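Long-range contact in hypothetical protein DR_0824 (Deinococcus radiodurans, PDB 2IMR), which catalyses the zinc-dependent deamination of aminodeoxyfutalosine to futalosine in menaquinone biosynthesis and, less efficiently, deaminates adenosine and related nucleosides: residues L112-W117 / G256-N261. Numbering follows the deposited sequence.
Sequences LPYFQW and GPLWDN
Leu258 sends its two methyls to different partners, CD2 to the ring of Pro113 and CD1 to the ring of Tyr114. Leu258 CG is anti to its backbone N (chi1 -166°), beside the carbonyl carbon. The leucine and Pro113 side chains cross at about a right angle, and CD2 comes to 3.8 Å from Pro113 CD. Leu258 and Tyr114, by contrast, lie side by side and point the same way; CD1 touches the phenol at its edge, near the ring plane, 4.0 Å from Tyr114 CE2. The proline ring also rests on backbone, its CG being 3.5 Å from Leu258 O.

Both segments lie in the TIM-barrel amidohydrolase domain, where the short helical turn 113-116 meets the loop that follows helix 245-253, near the active site. The Tyr114 hydroxyl is hydrogen-bonded to OE1 of Glu243, the probable proton donor, and its ring stacks on His244; the side chain lies about 9 Å from the zinc ion, and Leu258 thus packs against a residue that contacts Glu243.

On the exposed side, the indole of Trp117 presents its six-membered rim to the 256-261 loop. Pro257 O lies near the ring plane, 3.3 Å from Trp117 CZ2, while Trp117 CH2 reaches Pro257 CB at 3.7 Å. One indole face is covered from within its own turn, with Pro113 O and Tyr114 CA each 3.3 Å above the plane toward the rim. No hydrogen bond links the two segments; the loop is tied internally by Asp260 N to Gly256 O (2.8 Å) and Asn261 N to Leu258 O.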
ATOM      1  N   LEU A 112     -16.520  -7.340   6.436  1.00 22.26           N
ATOM      2  CA  LEU A 112     -15.419  -7.622   7.355  1.00 21.94           C
ATOM      3  C   LEU A 112     -15.776  -7.377   8.827  1.00 22.67           C
ATOM      4  O   LEU A 112     -15.742  -6.244   9.312  1.00 22.00           O
ATOM      5  CB  LEU A 112     -14.203  -6.781   6.955  1.00 20.88           C
ATOM      6  CG  LEU A 112     -13.806  -6.897   5.475  1.00 22.25           C
ATOM      7  CD1 LEU A 112     -12.523  -6.113   5.212  1.00 23.08           C
ATOM      8  CD2 LEU A 112     -13.609  -8.364   5.109  1.00 21.98           C
ATOM      9  N   PRO A 113     -16.107  -8.451   9.559  1.00 22.83           N
ATOM     10  CA  PRO A 113     -16.482  -8.402  10.975  1.00 24.75           C
ATOM     11  C   PRO A 113     -15.565  -7.602  11.895  1.00 24.99           C
ATOM     12  O   PRO A 113     -16.047  -6.823  12.720  1.00 23.20           O
ATOM     13  CB  PRO A 113     -16.537  -9.878  11.361  1.00 26.83           C
ATOM     14  CG  PRO A 113     -17.030 -10.516  10.107  1.00 25.71           C
ATOM     15  CD  PRO A 113     -16.182  -9.834   9.056  1.00 25.57           C
ATOM     16  N   TYR A 114     -14.253  -7.780  11.756  1.00 23.97           N
ATOM     17  CA  TYR A 114     -13.318  -7.076  12.625  1.00 23.44           C
ATOM     18  C   TYR A 114     -13.315  -5.559  12.469  1.00 23.93           C
ATOM     19  O   TYR A 114     -12.826  -4.848  13.348  1.00 24.45           O
ATOM     20  CB  TYR A 114     -11.902  -7.649  12.475  1.00 23.21           C
ATOM     21  CG  TYR A 114     -11.359  -7.677  11.072  1.00 23.57           C
ATOM     22  CD1 TYR A 114     -10.598  -6.617  10.579  1.00 24.16           C
ATOM     23  CD2 TYR A 114     -11.586  -8.776  10.238  1.00 22.62           C
ATOM     24  CE1 TYR A 114     -10.072  -6.648   9.300  1.00 23.16           C
ATOM     25  CE2 TYR A 114     -11.063  -8.817   8.949  1.00 23.78           C
ATOM     26  CZ  TYR A 114     -10.305  -7.747   8.488  1.00 24.23           C
ATOM     27  OH  TYR A 114      -9.777  -7.774   7.218  1.00 26.90           O
ATOM     28  N   PHE A 115     -13.857  -5.055  11.364  1.00 23.34           N
ATOM     29  CA  PHE A 115     -13.935  -3.611  11.189  1.00 26.11           C
ATOM     30  C   PHE A 115     -15.030  -3.118  12.131  1.00 27.35           C
ATOM     31  O   PHE A 115     -14.929  -2.041  12.716  1.00 27.32           O
ATOM     32  CB  PHE A 115     -14.307  -3.238   9.750  1.00 25.14           C
ATOM     33  CG  PHE A 115     -13.125  -2.927   8.877  1.00 25.14           C
ATOM     34  CD1 PHE A 115     -12.194  -3.912   8.563  1.00 24.40           C
ATOM     35  CD2 PHE A 115     -12.948  -1.649   8.362  1.00 26.03           C
ATOM     36  CE1 PHE A 115     -11.105  -3.629   7.746  1.00 24.71           C
ATOM     37  CE2 PHE A 115     -11.857  -1.354   7.543  1.00 26.77           C
ATOM     38  CZ  PHE A 115     -10.935  -2.349   7.234  1.00 25.84           C
ATOM     39  N   GLN A 116     -16.075  -3.926  12.269  1.00 28.32           N
ATOM     40  CA  GLN A 116     -17.206  -3.598  13.127  1.00 29.72           C
ATOM     41  C   GLN A 116     -16.819  -3.612  14.603  1.00 28.62           C
ATOM     42  O   GLN A 116     -17.380  -2.867  15.409  1.00 28.43           O
ATOM     43  CB  GLN A 116     -18.342  -4.598  12.891  1.00 32.31           C
ATOM     44  CG  GLN A 116     -18.814  -4.687  11.446  1.00 35.17           C
ATOM     45  CD  GLN A 116     -19.299  -3.354  10.913  1.00 38.40           C
ATOM     46  OE1 GLN A 116     -20.130  -2.690  11.536  1.00 40.71           O
ATOM     47  NE2 GLN A 116     -18.785  -2.956   9.750  1.00 38.55           N
ATOM     48  N   TRP A 117     -15.860  -4.461  14.957  1.00 27.87           N
ATOM     49  CA  TRP A 117     -15.428  -4.564  16.345  1.00 25.64           C
ATOM     50  C   TRP A 117     -14.745  -3.294  16.839  1.00 24.71           C
ATOM     51  O   TRP A 117     -14.569  -3.107  18.043  1.00 23.11           O
ATOM     52  CB  TRP A 117     -14.505  -5.774  16.528  1.00 26.81           C
ATOM     53  CG  TRP A 117     -15.141  -7.070  16.101  1.00 28.96           C
ATOM     54  CD1 TRP A 117     -16.479  -7.335  16.016  1.00 29.65           C
ATOM     55  CD2 TRP A 117     -14.469  -8.273  15.699  1.00 28.20           C
ATOM     56  NE1 TRP A 117     -16.681  -8.622  15.581  1.00 29.95           N
ATOM     57  CE2 TRP A 117     -15.466  -9.221  15.379  1.00 29.10           C
ATOM     58  CE3 TRP A 117     -13.122  -8.640  15.574  1.00 27.62           C
ATOM     59  CZ2 TRP A 117     -15.159 -10.516  14.941  1.00 28.10           C
ATOM     60  CZ3 TRP A 117     -12.816  -9.931  15.136  1.00 27.39           C
ATOM     61  CH2 TRP A 117     -13.832 -10.850  14.826  1.00 28.85           C
ATOM     62  N   GLY A 256     -14.312 -19.725  13.523  1.00 21.69           N
ATOM     63  CA  GLY A 256     -13.647 -18.674  14.272  1.00 22.73           C
ATOM     64  C   GLY A 256     -14.443 -17.381  14.263  1.00 22.56           C
ATOM     65  O   GLY A 256     -15.407 -17.250  13.502  1.00 22.65           O
ATOM     66  N   PRO A 257     -14.041 -16.391  15.080  1.00 22.99           N
ATOM     67  CA  PRO A 257     -14.680 -15.079  15.222  1.00 23.60           C
ATOM     68  C   PRO A 257     -15.023 -14.299  13.954  1.00 22.45           C
ATOM     69  O   PRO A 257     -15.975 -13.525  13.957  1.00 22.54           O
ATOM     70  CB  PRO A 257     -13.705 -14.314  16.113  1.00 23.44           C
ATOM     71  CG  PRO A 257     -13.101 -15.397  16.949  1.00 25.02           C
ATOM     72  CD  PRO A 257     -12.836 -16.468  15.927  1.00 23.86           C
ATOM     73  N   LEU A 258     -14.253 -14.475  12.885  1.00 20.43           N
ATOM     74  CA  LEU A 258     -14.545 -13.753  11.649  1.00 20.77           C
ATOM     75  C   LEU A 258     -15.713 -14.435  10.947  1.00 20.59           C
ATOM     76  O   LEU A 258     -16.807 -13.883  10.855  1.00 21.60           O
ATOM     77  CB  LEU A 258     -13.323 -13.734  10.717  1.00 19.27           C
ATOM     78  CG  LEU A 258     -13.347 -12.748   9.534  1.00 20.72           C
ATOM     79  CD1 LEU A 258     -11.988 -12.754   8.847  1.00 18.77           C
ATOM     80  CD2 LEU A 258     -14.437 -13.114   8.537  1.00 18.94           C
ATOM     81  N   TRP A 259     -15.474 -15.647  10.466  1.00 20.67           N
ATOM     82  CA  TRP A 259     -16.502 -16.394   9.762  1.00 22.44           C
ATOM     83  C   TRP A 259     -17.779 -16.587  10.573  1.00 23.13           C
ATOM     84  O   TRP A 259     -18.882 -16.336  10.077  1.00 23.04           O
ATOM     85  CB  TRP A 259     -15.966 -17.764   9.333  1.00 22.46           C
ATOM     86  CG  TRP A 259     -16.945 -18.519   8.489  1.00 24.58           C
ATOM     87  CD1 TRP A 259     -17.722 -19.582   8.869  1.00 24.47           C
ATOM     88  CD2 TRP A 259     -17.291 -18.231   7.132  1.00 23.79           C
ATOM     89  NE1 TRP A 259     -18.532 -19.972   7.824  1.00 23.39           N
ATOM     90  CE2 TRP A 259     -18.287 -19.158   6.748  1.00 24.36           C
ATOM     91  CE3 TRP A 259     -16.857 -17.277   6.200  1.00 24.61           C
ATOM     92  CZ2 TRP A 259     -18.855 -19.157   5.472  1.00 24.47           C
ATOM     93  CZ3 TRP A 259     -17.420 -17.277   4.933  1.00 24.06           C
ATOM     94  CH2 TRP A 259     -18.412 -18.212   4.581  1.00 24.51           C
ATOM     95  N   ASP A 260     -17.643 -17.022  11.820  1.00 24.08           N
ATOM     96  CA  ASP A 260     -18.820 -17.273  12.646  1.00 24.83           C
ATOM     97  C   ASP A 260     -19.624 -16.034  13.027  1.00 24.99           C
ATOM     98  O   ASP A 260     -20.696 -16.150  13.620  1.00 24.01           O
ATOM     99  CB  ASP A 260     -18.426 -18.044  13.911  1.00 25.52           C
ATOM    100  CG  ASP A 260     -17.751 -19.371  13.600  1.00 26.75           C
ATOM    101  OD1 ASP A 260     -17.789 -19.803  12.426  1.00 26.28           O
ATOM    102  OD2 ASP A 260     -17.188 -19.984  14.530  1.00 27.87           O
ATOM    103  N   ASN A 261     -19.121 -14.854  12.679  1.00 26.38           N
ATOM    104  CA  ASN A 261     -19.814 -13.606  13.008  1.00 26.88           C
ATOM    105  C   ASN A 261     -20.106 -12.742  11.779  1.00 25.96           C
ATOM    106  O   ASN A 261     -20.403 -11.555  11.895  1.00 25.43           O
ATOM    107  CB  ASN A 261     -18.982 -12.812  14.020  1.00 30.31           C
ATOM    108  CG  ASN A 261     -18.851 -13.531  15.351  1.00 33.30           C
ATOM    109  OD1 ASN A 261     -17.773 -13.569  15.950  1.00 35.80           O
ATOM    110  ND2 ASN A 261     -19.955 -14.101  15.825  1.00 33.11           N
TER